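Local coordinates for protein putative zinc protease (Bordetella pertussis, PDB 3IH6) that is probably a zinc-dependent metalloendopeptidase of the M16 family, this fragment being the part that includes its so-called inactive domain, at residues G71-T76 with L84-A89; P34-P39 with F159-R164; S110-P115 with A176-L181. All blocks are in the same frame, centred on the assembly; numbering follows the deposited sequence.

Interaction 1. Residues G71-T76 with L84-A89; sequences GVFGFT and LAMFGA
Strands 71-76 and 84-89 form an antiparallel beta hairpin whose most closely fitted point is the pair Phe73 and Gly88. Phe73 CG is wedged between backbone N and carbonyl carbon (chi1 61°), and this folds the ring back across the neighbouring strand. Gly88 CA then lies over the ring face, 3.6 Å from its centroid, as a CH-pi contact. Glycine suits this place because the ring occupies the space a beta carbon would need. The same pair is locked by two backbone bonds, Phe73 N to Gly88 O (2.9 Å) and Gly88 N to Phe73 O (2.8 Å), each donor standing above the carbonyl plane it serves. A second glycine does similar work on the other face: Phe87, its CG beside the backbone N (chi1 -57°), brings CD1 to 3.6 Å from Gly74 CA. Between the main chains, Gly74 CA also makes a CA-H...O contact with Met86 O at 3.1 Å.

Towards the connecting loop the side chains part, while the backbone bonds stay as short. Phe75 and Met86 form the next hydrogen-bonded pair, and Met86 N lies nearly on the C=O axis of Phe75. Their side chains hardly meet; the extended Met86, present as selenomethionine, instead carries CE to the edge of the Phe73 ring, 4.2 Å from CE2. Thr76 CG2 and Ala85 CB are likewise 4.2 Å apart, and Thr76 and Leu84 are partly exposed. Thr76 OG1 is hydrogen-bonded to Ser1 N.

The hairpin lies in the middle of the sheet, with strand 2-6 beside 71-76 and strand 26-32 beside 84-89. Helices 39-52 and 58-63 cover the face bearing Val72, Phe87 and Ala89, while Pro139, Ile150 and Trp155 of the second subunit pack on Phe75, Leu84 and Met86.

Interaction 2. Residues P34-P39 with F159-R164; sequences PAAGSP and FLQRDR
Ala35 opens a type I beta turn that ends at Ser38 and brings the carbonyls of Ala36 and Gly37 within reach of helix 157-167. Ala36 O is met first, by Gln161 NE2 at 2.6 Å; the approach is short but poorly aligned, with an N-H...O angle of 126°, so the bond is weak. Gln161 reaches it by bending at chi2 (-54°).

Gly37 O follows and is gripped by both terminal nitrogens of Arg164. NH2 donates at 3.0 Å from above the carbonyl plane, and NH1 adds a weak bond. Arginine suits the place because its chain, extended from CG to NE, spans the gap and presents two donors to one acceptor. Gln161 OE1 lies at the guanidinium edge and takes a weak bond from NH1, which ties the two helix side chains together.

Ser38 occupies the N-cap of the next helix, its OG weakly bonded to Asp40 N. Its carbonyl O lies 2.6 Å from a water that also reaches Gln161 OE1 and, weakly, Arg164 NH1. Pro39 closes the segment over one guanidinium face, with CD 4.0 Å from Arg164 NH2; Leu160 CD2 covers the opposite face.

This surface contact fastens the loop between strand 26-32 and helix 39-52 to helix 157-167, where Gln161 also packs on Phe41 and Val42 of helix 39-52 and on Trp128 of helix 118-136.

Interaction 3. Residues S110-P115 with A176-L181; sequences SLSSKP and AAVAYL
Leu111 is the residue that enters this contact most deeply, from a short 3-10 turn that follows helix 97-109. Its CG lies beside the backbone N (chi1 -66°) and the next torsion is near anti (chi2 164°), so CD1 projects forward as the tip. That one methyl meets two partners: Ala177 CB at 4.0 Å and Leu181 CD1 at 4.1 Å. Ala177 suits its place because its short side chain lets the leucine tip come close to the helix. Leu181, with CG also beside its backbone N (chi1 -57°), crosses Leu111 obliquely just after helix 170-180 ends.

Val178 covers the outer side. With CG1 anti to the backbone N, it is CG2 that faces the turn, resting 3.8 Å from Ser112 N and 4.2 Å from Leu111 CB. Across the segments the contact is wholly van der Waals; polar groups hold the turn itself, as Ser110 O accepts from both Ser113 OG (2.8 Å) and Ser113 N. Leu111 O is bonded by Gln174 NE2, one helical turn before Val178.

Leu51 of helix 39-52 touches both leucines, and Leu181 also touches Phe87 of the sheet. This is the helical layer packed on an antiparallel sheet in the alpha/beta fold of M16 domains.

Overall arrangement
Interactions 1 and 3 are buried, interaction 2 lies at the surface, and the chemistry follows. The central strands of interaction 1 are joined by regular backbone hydrogen bonds and ring contacts. Interaction 3, in the helical layer, has van der Waals contacts and no hydrogen bond across its segments, whereas interaction 2 depends on side-chain donors, carbonyls and a water. Helix 39-52 links all three: it follows the loop of interaction 2 and packs on residues of both buried contacts. Phe87 CE2 and Leu181 CD2, 3.7 Å apart, connect sheet to helices, and Pro34 CG rests 3.6 Å from Tyr180 CZ, joining interactions 2 and 3. Interactions 1 and 2 do not touch, their centres lying about 21 Å apart.

Interaction 1. Residues G71-T76 with L84-A89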
ATOM      1  N   GLY E  71       4.205 -10.190  25.041  1.00 18.89           N
ATOM      2  CA  GLY E  71       4.557  -9.008  24.292  1.00 18.15           C
ATOM      3  C   GLY E  71       3.925  -7.805  24.982  1.00 18.04           C
ATOM      4  O   GLY E  71       3.191  -7.971  25.969  1.00 17.73           O
ATOM      5  N   VAL E  72       4.183  -6.612  24.436  1.00 17.13           N
ATOM      6  CA  VAL E  72       3.723  -5.385  24.998  1.00 17.75           C
ATOM      7  C   VAL E  72       3.259  -4.447  23.897  1.00 18.91           C
ATOM      8  O   VAL E  72       3.705  -4.551  22.754  1.00 18.66           O
ATOM      9  CB  VAL E  72       4.806  -4.658  25.888  1.00 17.32           C
ATOM     10  CG1 VAL E  72       5.266  -5.533  27.038  1.00 15.33           C
ATOM     11  CG2 VAL E  72       6.011  -4.100  25.046  1.00 17.06           C
ATOM     12  N   PHE E  73       2.391  -3.502  24.253  1.00 19.60           N
ATOM     13  CA  PHE E  73       1.928  -2.531  23.260  1.00 19.58           C
ATOM     14  C   PHE E  73       1.679  -1.169  23.852  1.00 18.85           C
ATOM     15  O   PHE E  73       1.440  -1.042  25.034  1.00 19.46           O
ATOM     16  CB  PHE E  73       0.682  -3.060  22.506  1.00 19.60           C
ATOM     17  CG  PHE E  73      -0.501  -3.327  23.390  1.00 21.60           C
ATOM     18  CD1 PHE E  73      -0.714  -4.584  23.909  1.00 21.03           C
ATOM     19  CD2 PHE E  73      -1.421  -2.315  23.683  1.00 20.38           C
ATOM     20  CE1 PHE E  73      -1.800  -4.807  24.720  1.00 23.38           C
ATOM     21  CE2 PHE E  73      -2.499  -2.542  24.481  1.00 19.93           C
ATOM     22  CZ  PHE E  73      -2.699  -3.776  25.001  1.00 20.25           C
ATOM     23  N   GLY E  74       1.737  -0.147  23.006  1.00 19.48           N
ATOM     24  CA  GLY E  74       1.565   1.248  23.407  1.00 18.60           C
ATOM     25  C   GLY E  74       1.080   2.050  22.201  1.00 19.24           C
ATOM     26  O   GLY E  74       1.736   2.048  21.145  1.00 18.28           O
ATOM     27  N   PHE E  75      -0.056   2.729  22.357  1.00 18.49           N
ATOM     28  CA  PHE E  75      -0.656   3.564  21.277  1.00 19.90           C
ATOM     29  C   PHE E  75      -1.156   4.894  21.821  1.00 19.75           C
ATOM     30  O   PHE E  75      -1.719   4.945  22.905  1.00 20.06           O
ATOM     31  CB  PHE E  75      -1.870   2.874  20.604  1.00 19.22           C
ATOM     32  CG  PHE E  75      -1.627   1.465  20.178  1.00 20.42           C
ATOM     33  CD1 PHE E  75      -1.980   0.402  21.012  1.00 22.26           C
ATOM     34  CD2 PHE E  75      -1.068   1.184  18.932  1.00 19.30           C
ATOM     35  CE1 PHE E  75      -1.770  -0.927  20.602  1.00 20.67           C
ATOM     36  CE2 PHE E  75      -0.837  -0.132  18.527  1.00 18.41           C
ATOM     37  CZ  PHE E  75      -1.186  -1.188  19.371  1.00 19.37           C
ATOM     38  N   THR E  76      -0.919   5.977  21.095  1.00 20.55           N
ATOM     39  CA  THR E  76      -1.571   7.234  21.406  1.00 20.99           C
ATOM     40  C   THR E  76      -2.728   7.392  20.387  1.00 20.07           C
ATOM     41  O   THR E  76      -2.559   7.151  19.208  1.00 18.96           O
ATOM     42  CB  THR E  76      -0.594   8.435  21.485  1.00 21.30           C
ATOM     43  OG1 THR E  76       0.134   8.541  20.275  1.00 25.18           O
ATOM     44  CG2 THR E  76       0.429   8.259  22.627  1.00 21.83           C
ATOM     45  N   LEU E  84      -6.547   9.424  24.233  1.00 15.91           N
ATOM     46  CA  LEU E  84      -6.112   8.386  25.155  1.00 16.53           C
ATOM     47  C   LEU E  84      -4.808   7.721  24.751  1.00 17.32           C
ATOM     48  O   LEU E  84      -4.522   7.532  23.546  1.00 16.58           O
ATOM     49  CB  LEU E  84      -7.189   7.307  25.335  1.00 16.47           C
ATOM     50  CG  LEU E  84      -8.596   7.586  25.883  1.00 17.81           C
ATOM     51  CD1 LEU E  84      -9.472   6.271  25.955  1.00 17.20           C
ATOM     52  CD2 LEU E  84      -8.581   8.301  27.256  1.00 17.12           C
ATOM     53  N   ALA E  85      -3.994   7.396  25.768  1.00 18.13           N
ATOM     54  CA  ALA E  85      -2.790   6.616  25.533  1.00 17.21           C
ATOM     55  C   ALA E  85      -3.122   5.277  26.140  1.00 19.32           C
ATOM     56  O   ALA E  85      -3.657   5.213  27.260  1.00 19.39           O
ATOM     57  CB  ALA E  85      -1.564   7.232  26.212  1.00 18.35           C
HETATM   58  N   MSE E  86      -2.811   4.215  25.401  1.00 18.99           N
HETATM   59  CA  MSE E  86      -3.061   2.882  25.852  1.00 20.28           C
HETATM   60  C   MSE E  86      -1.804   2.005  25.841  1.00 19.62           C
HETATM   61  O   MSE E  86      -1.203   1.785  24.791  1.00 19.41           O
HETATM   62  CB  MSE E  86      -4.136   2.246  24.964  1.00 20.25           C
HETATM   63  CG  MSE E  86      -4.607   1.017  25.511  1.00 23.71           C
HETATM   64 SE   MSE E  86      -5.750   0.111  24.255  0.75 34.68          SE
HETATM   65  CE  MSE E  86      -6.307  -1.204  25.527  1.00 26.99           C
ATOM     66  N   PHE E  87      -1.436   1.485  27.009  1.00 18.90           N
ATOM     67  CA  PHE E  87      -0.343   0.539  27.105  1.00 18.55           C
ATOM     68  C   PHE E  87      -0.905  -0.783  27.554  1.00 19.02           C
ATOM     69  O   PHE E  87      -1.909  -0.846  28.279  1.00 18.21           O
ATOM     70  CB  PHE E  87       0.739   1.023  28.066  1.00 18.58           C
ATOM     71  CG  PHE E  87       1.303   2.377  27.696  1.00 18.24           C
ATOM     72  CD1 PHE E  87       2.282   2.490  26.722  1.00 16.87           C
ATOM     73  CD2 PHE E  87       0.814   3.533  28.285  1.00 19.28           C
ATOM     74  CE1 PHE E  87       2.773   3.723  26.356  1.00 17.72           C
ATOM     75  CE2 PHE E  87       1.337   4.814  27.926  1.00 19.47           C
ATOM     76  CZ  PHE E  87       2.296   4.898  26.960  1.00 15.63           C
ATOM     77  N   GLY E  88      -0.280  -1.871  27.120  1.00 19.40           N
ATOM     78  CA  GLY E  88      -0.745  -3.148  27.639  1.00 19.03           C
ATOM     79  C   GLY E  88       0.233  -4.262  27.440  1.00 19.11           C
ATOM     80  O   GLY E  88       1.321  -4.059  26.905  1.00 19.19           O
ATOM     81  N   ALA E  89      -0.144  -5.448  27.898  1.00 18.82           N
ATOM     82  CA  ALA E  89       0.718  -6.607  27.747  1.00 19.25           C
ATOM     83  C   ALA E  89      -0.109  -7.772  27.311  1.00 19.71           C
ATOM     84  O   ALA E  89      -1.273  -7.897  27.697  1.00 19.45           O
ATOM     85  CB  ALA E  89       1.509  -6.934  29.053  1.00 17.90           C
TER

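Interaction 2. Residues P34-P39 with F159-R164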
ATOM      1  N   PRO E  34      -2.411  14.957  26.667  1.00 19.74           N
ATOM      2  CA  PRO E  34      -2.483  16.423  26.617  1.00 19.62           C
ATOM      3  C   PRO E  34      -3.251  16.861  25.368  1.00 18.95           C
ATOM      4  O   PRO E  34      -3.383  16.083  24.417  1.00 18.83           O
ATOM      5  CB  PRO E  34      -1.018  16.858  26.402  1.00 19.26           C
ATOM      6  CG  PRO E  34      -0.189  15.691  26.822  1.00 20.49           C
ATOM      7  CD  PRO E  34      -1.021  14.460  26.634  1.00 20.37           C
ATOM      8  N   ALA E  35      -3.728  18.101  25.380  1.00 18.02           N
ATOM      9  CA  ALA E  35      -4.192  18.804  24.186  1.00 16.92           C
ATOM     10  C   ALA E  35      -3.141  18.710  23.080  1.00 16.36           C
ATOM     11  O   ALA E  35      -1.944  18.722  23.367  1.00 15.52           O
ATOM     12  CB  ALA E  35      -4.459  20.249  24.547  1.00 16.71           C
ATOM     13  N   ALA E  36      -3.583  18.567  21.829  1.00 15.88           N
ATOM     14  CA  ALA E  36      -2.666  18.382  20.684  1.00 16.16           C
ATOM     15  C   ALA E  36      -1.827  19.633  20.405  1.00 16.45           C
ATOM     16  O   ALA E  36      -0.744  19.537  19.824  1.00 15.31           O
ATOM     17  CB  ALA E  36      -3.447  17.970  19.410  1.00 15.93           C
ATOM     18  N   GLY E  37      -2.345  20.796  20.819  1.00 16.40           N
ATOM     19  CA  GLY E  37      -1.625  22.060  20.705  1.00 16.97           C
ATOM     20  C   GLY E  37      -0.553  22.293  21.768  1.00 17.27           C
ATOM     21  O   GLY E  37       0.273  23.229  21.651  1.00 17.06           O
ATOM     22  N   SER E  38      -0.569  21.472  22.810  1.00 16.89           N
ATOM     23  CA  SER E  38       0.399  21.579  23.902  1.00 17.90           C
ATOM     24  C   SER E  38       1.756  20.965  23.500  1.00 18.79           C
ATOM     25  O   SER E  38       1.774  19.906  22.863  1.00 19.00           O
ATOM     26  CB  SER E  38      -0.156  20.832  25.113  1.00 18.30           C
ATOM     27  OG  SER E  38       0.836  20.569  26.089  1.00 18.85           O
ATOM     28  N   PRO E  39       2.893  21.621  23.863  1.00 19.58           N
ATOM     29  CA  PRO E  39       4.265  21.047  23.822  1.00 19.83           C
ATOM     30  C   PRO E  39       4.322  19.572  24.282  1.00 20.06           C
ATOM     31  O   PRO E  39       4.872  18.693  23.581  1.00 21.01           O
ATOM     32  CB  PRO E  39       5.043  21.937  24.825  1.00 20.10           C
ATOM     33  CG  PRO E  39       4.119  23.078  25.166  1.00 20.62           C
ATOM     34  CD  PRO E  39       2.937  23.037  24.255  1.00 18.38           C
ATOM     35  N   PHE E 159       2.671  20.703  10.583  1.00 20.81           N
ATOM     36  CA  PHE E 159       4.039  21.150  10.522  1.00 20.24           C
ATOM     37  C   PHE E 159       4.669  21.425  11.868  1.00 19.82           C
ATOM     38  O   PHE E 159       5.871  21.183  12.062  1.00 19.67           O
ATOM     39  CB  PHE E 159       4.153  22.387   9.621  1.00 20.47           C
ATOM     40  CG  PHE E 159       3.767  22.115   8.223  1.00 22.95           C
ATOM     41  CD1 PHE E 159       4.643  21.438   7.369  1.00 24.03           C
ATOM     42  CD2 PHE E 159       2.514  22.472   7.763  1.00 22.23           C
ATOM     43  CE1 PHE E 159       4.269  21.170   6.061  1.00 24.16           C
ATOM     44  CE2 PHE E 159       2.153  22.208   6.463  1.00 25.04           C
ATOM     45  CZ  PHE E 159       3.039  21.551   5.619  1.00 23.90           C
ATOM     46  N   LEU E 160       3.866  21.932  12.797  1.00 20.06           N
ATOM     47  CA  LEU E 160       4.380  22.327  14.097  1.00 19.94           C
ATOM     48  C   LEU E 160       4.817  21.112  14.905  1.00 19.87           C
ATOM     49  O   LEU E 160       5.873  21.176  15.555  1.00 18.46           O
ATOM     50  CB  LEU E 160       3.371  23.191  14.875  1.00 20.73           C
ATOM     51  CG  LEU E 160       3.691  23.598  16.329  1.00 21.27           C
ATOM     52  CD1 LEU E 160       4.981  24.429  16.493  1.00 20.59           C
ATOM     53  CD2 LEU E 160       2.482  24.341  16.947  1.00 25.21           C
ATOM     54  N   GLN E 161       4.036  20.013  14.835  1.00 19.80           N
ATOM     55  CA  GLN E 161       4.346  18.790  15.580  1.00 20.93           C
ATOM     56  C   GLN E 161       5.705  18.286  15.108  1.00 21.87           C
ATOM     57  O   GLN E 161       6.557  17.938  15.923  1.00 22.62           O
ATOM     58  CB  GLN E 161       3.260  17.684  15.448  1.00 21.68           C
ATOM     59  CG  GLN E 161       1.826  17.951  16.027  1.00 22.50           C
ATOM     60  CD  GLN E 161       1.764  18.372  17.500  1.00 28.44           C
ATOM     61  OE1 GLN E 161       2.668  19.021  18.013  1.00 31.43           O
ATOM     62  NE2 GLN E 161       0.653  18.026  18.182  1.00 28.80           N
ATOM     63  N   ARG E 162       5.922  18.304  13.792  1.00 21.92           N
ATOM     64  CA  ARG E 162       7.218  17.958  13.209  1.00 21.30           C
ATOM     65  C   ARG E 162       8.341  18.807  13.793  1.00 20.70           C
ATOM     66  O   ARG E 162       9.394  18.270  14.173  1.00 19.76           O
ATOM     67  CB  ARG E 162       7.180  18.122  11.677  1.00 21.65           C
ATOM     68  CG  ARG E 162       8.278  17.379  10.928  1.00 24.07           C
ATOM     69  CD  ARG E 162       9.481  18.240  10.683  1.00 28.02           C
ATOM     70  NE  ARG E 162       9.144  19.284   9.732  1.00 32.31           N
ATOM     71  CZ  ARG E 162       9.822  19.531   8.619  1.00 34.13           C
ATOM     72  NH1 ARG E 162       9.418  20.506   7.808  1.00 37.03           N
ATOM     73  NH2 ARG E 162      10.910  18.826   8.336  1.00 34.22           N
ATOM     74  N   ASP E 163       8.122  20.126  13.869  1.00 19.55           N
ATOM     75  CA  ASP E 163       9.164  21.026  14.354  1.00 19.06           C
ATOM     76  C   ASP E 163       9.483  20.772  15.813  1.00 18.46           C
ATOM     77  O   ASP E 163      10.650  20.739  16.197  1.00 17.34           O
ATOM     78  CB  ASP E 163       8.829  22.506  14.112  1.00 19.89           C
ATOM     79  CG  ASP E 163       9.010  22.911  12.644  1.00 20.97           C
ATOM     80  OD1 ASP E 163       9.884  22.325  11.951  1.00 18.31           O
ATOM     81  OD2 ASP E 163       8.257  23.800  12.190  1.00 21.21           O
ATOM     82  N   ARG E 164       8.435  20.563  16.602  1.00 18.82           N
ATOM     83  CA  ARG E 164       8.556  20.252  18.032  1.00 19.43           C
ATOM     84  C   ARG E 164       9.289  18.934  18.258  1.00 19.32           C
ATOM     85  O   ARG E 164      10.029  18.798  19.199  1.00 18.82           O
ATOM     86  CB  ARG E 164       7.173  20.147  18.642  1.00 19.19           C
ATOM     87  CG  ARG E 164       6.496  21.490  18.851  1.00 20.20           C
ATOM     88  CD  ARG E 164       5.035  21.308  19.187  1.00 19.78           C
ATOM     89  NE  ARG E 164       4.496  22.570  19.706  1.00 25.84           N
ATOM     90  CZ  ARG E 164       3.214  22.825  19.965  1.00 25.63           C
ATOM     91  NH1 ARG E 164       2.265  21.911  19.756  1.00 28.56           N
ATOM     92  NH2 ARG E 164       2.881  24.013  20.420  1.00 26.26           N
TER
HETATM   93  O   HOH W   1       3.004  18.977  20.747  1.00 34.93           O

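Interaction 3. Residues S110-P115 with A176-L181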
ATOM      1  N   SER E 110       6.862   5.139  37.123  1.00 17.98           N
ATOM      2  CA  SER E 110       8.086   5.422  37.880  1.00 18.77           C
ATOM      3  C   SER E 110       9.296   5.887  37.051  1.00 19.06           C
ATOM      4  O   SER E 110      10.444   5.762  37.471  1.00 18.24           O
ATOM      5  CB  SER E 110       8.438   4.224  38.763  1.00 19.00           C
ATOM      6  OG  SER E 110       8.935   3.173  37.954  1.00 19.62           O
ATOM      7  N   LEU E 111       9.028   6.447  35.880  1.00 19.93           N
ATOM      8  CA  LEU E 111      10.068   6.937  34.984  1.00 19.68           C
ATOM      9  C   LEU E 111      10.860   8.054  35.659  1.00 20.44           C
ATOM     10  O   LEU E 111      12.003   8.364  35.270  1.00 19.04           O
ATOM     11  CB  LEU E 111       9.426   7.469  33.687  1.00 20.07           C
ATOM     12  CG  LEU E 111       8.757   6.400  32.832  1.00 19.70           C
ATOM     13  CD1 LEU E 111       7.825   7.073  31.788  1.00 23.76           C
ATOM     14  CD2 LEU E 111       9.788   5.489  32.158  1.00 20.82           C
ATOM     15  N   SER E 112      10.248   8.643  36.681  1.00 19.44           N
ATOM     16  CA  SER E 112      10.871   9.726  37.428  1.00 20.51           C
ATOM     17  C   SER E 112      12.235   9.301  38.032  1.00 19.51           C
ATOM     18  O   SER E 112      13.205  10.086  38.103  1.00 20.59           O
ATOM     19  CB  SER E 112       9.912  10.159  38.529  1.00 20.45           C
ATOM     20  OG  SER E 112      10.309  11.413  39.050  1.00 24.77           O
ATOM     21  N   SER E 113      12.288   8.057  38.466  1.00 18.05           N
ATOM     22  CA  SER E 113      13.481   7.471  39.040  1.00 18.58           C
ATOM     23  C   SER E 113      14.192   6.570  38.028  1.00 18.04           C
ATOM     24  O   SER E 113      15.170   5.887  38.376  1.00 17.72           O
ATOM     25  CB  SER E 113      13.042   6.618  40.212  1.00 19.35           C
ATOM     26  OG  SER E 113      12.148   5.620  39.721  1.00 20.43           O
ATOM     27  N   LYS E 114      13.687   6.540  36.791  1.00 17.08           N
ATOM     28  CA  LYS E 114      14.303   5.782  35.721  1.00 17.76           C
ATOM     29  C   LYS E 114      14.264   6.550  34.363  1.00 17.06           C
ATOM     30  O   LYS E 114      13.701   6.045  33.400  1.00 17.09           O
ATOM     31  CB  LYS E 114      13.573   4.432  35.599  1.00 18.31           C
ATOM     32  CG  LYS E 114      14.490   3.242  35.336  1.00 19.83           C
ATOM     33  CD  LYS E 114      13.700   1.927  35.408  1.00 25.26           C
ATOM     34  CE  LYS E 114      14.589   0.702  35.158  1.00 28.07           C
ATOM     35  NZ  LYS E 114      15.257   0.794  33.836  1.00 26.81           N
ATOM     36  N   PRO E 115      14.861   7.760  34.300  1.00 16.62           N
ATOM     37  CA  PRO E 115      14.680   8.751  33.224  1.00 16.65           C
ATOM     38  C   PRO E 115      15.155   8.283  31.842  1.00 16.30           C
ATOM     39  O   PRO E 115      16.151   7.592  31.724  1.00 16.84           O
ATOM     40  CB  PRO E 115      15.554   9.919  33.665  1.00 15.84           C
ATOM     41  CG  PRO E 115      16.630   9.300  34.467  1.00 17.43           C
ATOM     42  CD  PRO E 115      15.974   8.137  35.195  1.00 17.32           C
ATOM     43  N   ALA E 176       6.923  15.585  30.351  1.00 18.04           N
ATOM     44  CA  ALA E 176       5.619  15.201  29.768  1.00 17.72           C
ATOM     45  C   ALA E 176       5.158  13.797  30.212  1.00 17.46           C
ATOM     46  O   ALA E 176       4.051  13.610  30.738  1.00 17.69           O
ATOM     47  CB  ALA E 176       5.657  15.316  28.243  1.00 17.10           C
ATOM     48  N   ALA E 177       6.010  12.814  30.014  1.00 17.21           N
ATOM     49  CA  ALA E 177       5.680  11.450  30.407  1.00 17.89           C
ATOM     50  C   ALA E 177       5.471  11.380  31.898  1.00 18.06           C
ATOM     51  O   ALA E 177       4.490  10.769  32.356  1.00 16.88           O
ATOM     52  CB  ALA E 177       6.795  10.488  29.991  1.00 18.00           C
ATOM     53  N   VAL E 178       6.381  11.997  32.669  1.00 17.56           N
ATOM     54  CA  VAL E 178       6.181  12.017  34.137  1.00 18.07           C
ATOM     55  C   VAL E 178       4.859  12.662  34.634  1.00 17.89           C
ATOM     56  O   VAL E 178       4.253  12.143  35.576  1.00 17.45           O
ATOM     57  CB  VAL E 178       7.414  12.508  34.913  1.00 17.67           C
ATOM     58  CG1 VAL E 178       7.037  12.792  36.364  1.00 20.41           C
ATOM     59  CG2 VAL E 178       8.504  11.442  34.868  1.00 17.03           C
ATOM     60  N   ALA E 179       4.394  13.749  34.000  1.00 17.81           N
ATOM     61  CA  ALA E 179       3.116  14.377  34.422  1.00 17.47           C
ATOM     62  C   ALA E 179       1.834  13.647  33.963  1.00 17.31           C
ATOM     63  O   ALA E 179       0.813  13.748  34.645  1.00 17.47           O
ATOM     64  CB  ALA E 179       3.062  15.869  34.022  1.00 17.41           C
ATOM     65  N   TYR E 180       1.881  12.935  32.827  1.00 17.24           N
ATOM     66  CA  TYR E 180       0.730  12.189  32.317  1.00 17.55           C
ATOM     67  C   TYR E 180       0.687  10.713  32.692  1.00 18.95           C
ATOM     68  O   TYR E 180      -0.401  10.102  32.725  1.00 20.01           O
ATOM     69  CB  TYR E 180       0.542  12.404  30.786  1.00 17.95           C
ATOM     70  CG  TYR E 180       0.073  13.812  30.548  1.00 16.71           C
ATOM     71  CD1 TYR E 180       0.991  14.872  30.508  1.00 20.87           C
ATOM     72  CD2 TYR E 180      -1.290  14.118  30.504  1.00 18.69           C
ATOM     73  CE1 TYR E 180       0.561  16.204  30.377  1.00 19.10           C
ATOM     74  CE2 TYR E 180      -1.720  15.446  30.364  1.00 19.44           C
ATOM     75  CZ  TYR E 180      -0.782  16.463  30.302  1.00 17.81           C
ATOM     76  OH  TYR E 180      -1.190  17.746  30.187  1.00 22.79           O
ATOM     77  N   LEU E 181       1.837  10.106  32.960  1.00 18.51           N
ATOM     78  CA  LEU E 181       1.801   8.681  33.301  1.00 18.02           C
ATOM     79  C   LEU E 181       1.782   8.560  34.834  1.00 19.31           C
ATOM     80  O   LEU E 181       2.802   8.306  35.501  1.00 19.00           O
ATOM     81  CB  LEU E 181       2.888   7.884  32.575  1.00 17.23           C
ATOM     82  CG  LEU E 181       2.834   8.016  31.041  1.00 13.97           C
ATOM     83  CD1 LEU E 181       4.002   7.332  30.344  1.00  9.56           C
ATOM     84  CD2 LEU E 181       1.510   7.477  30.445  1.00 13.82           C
TER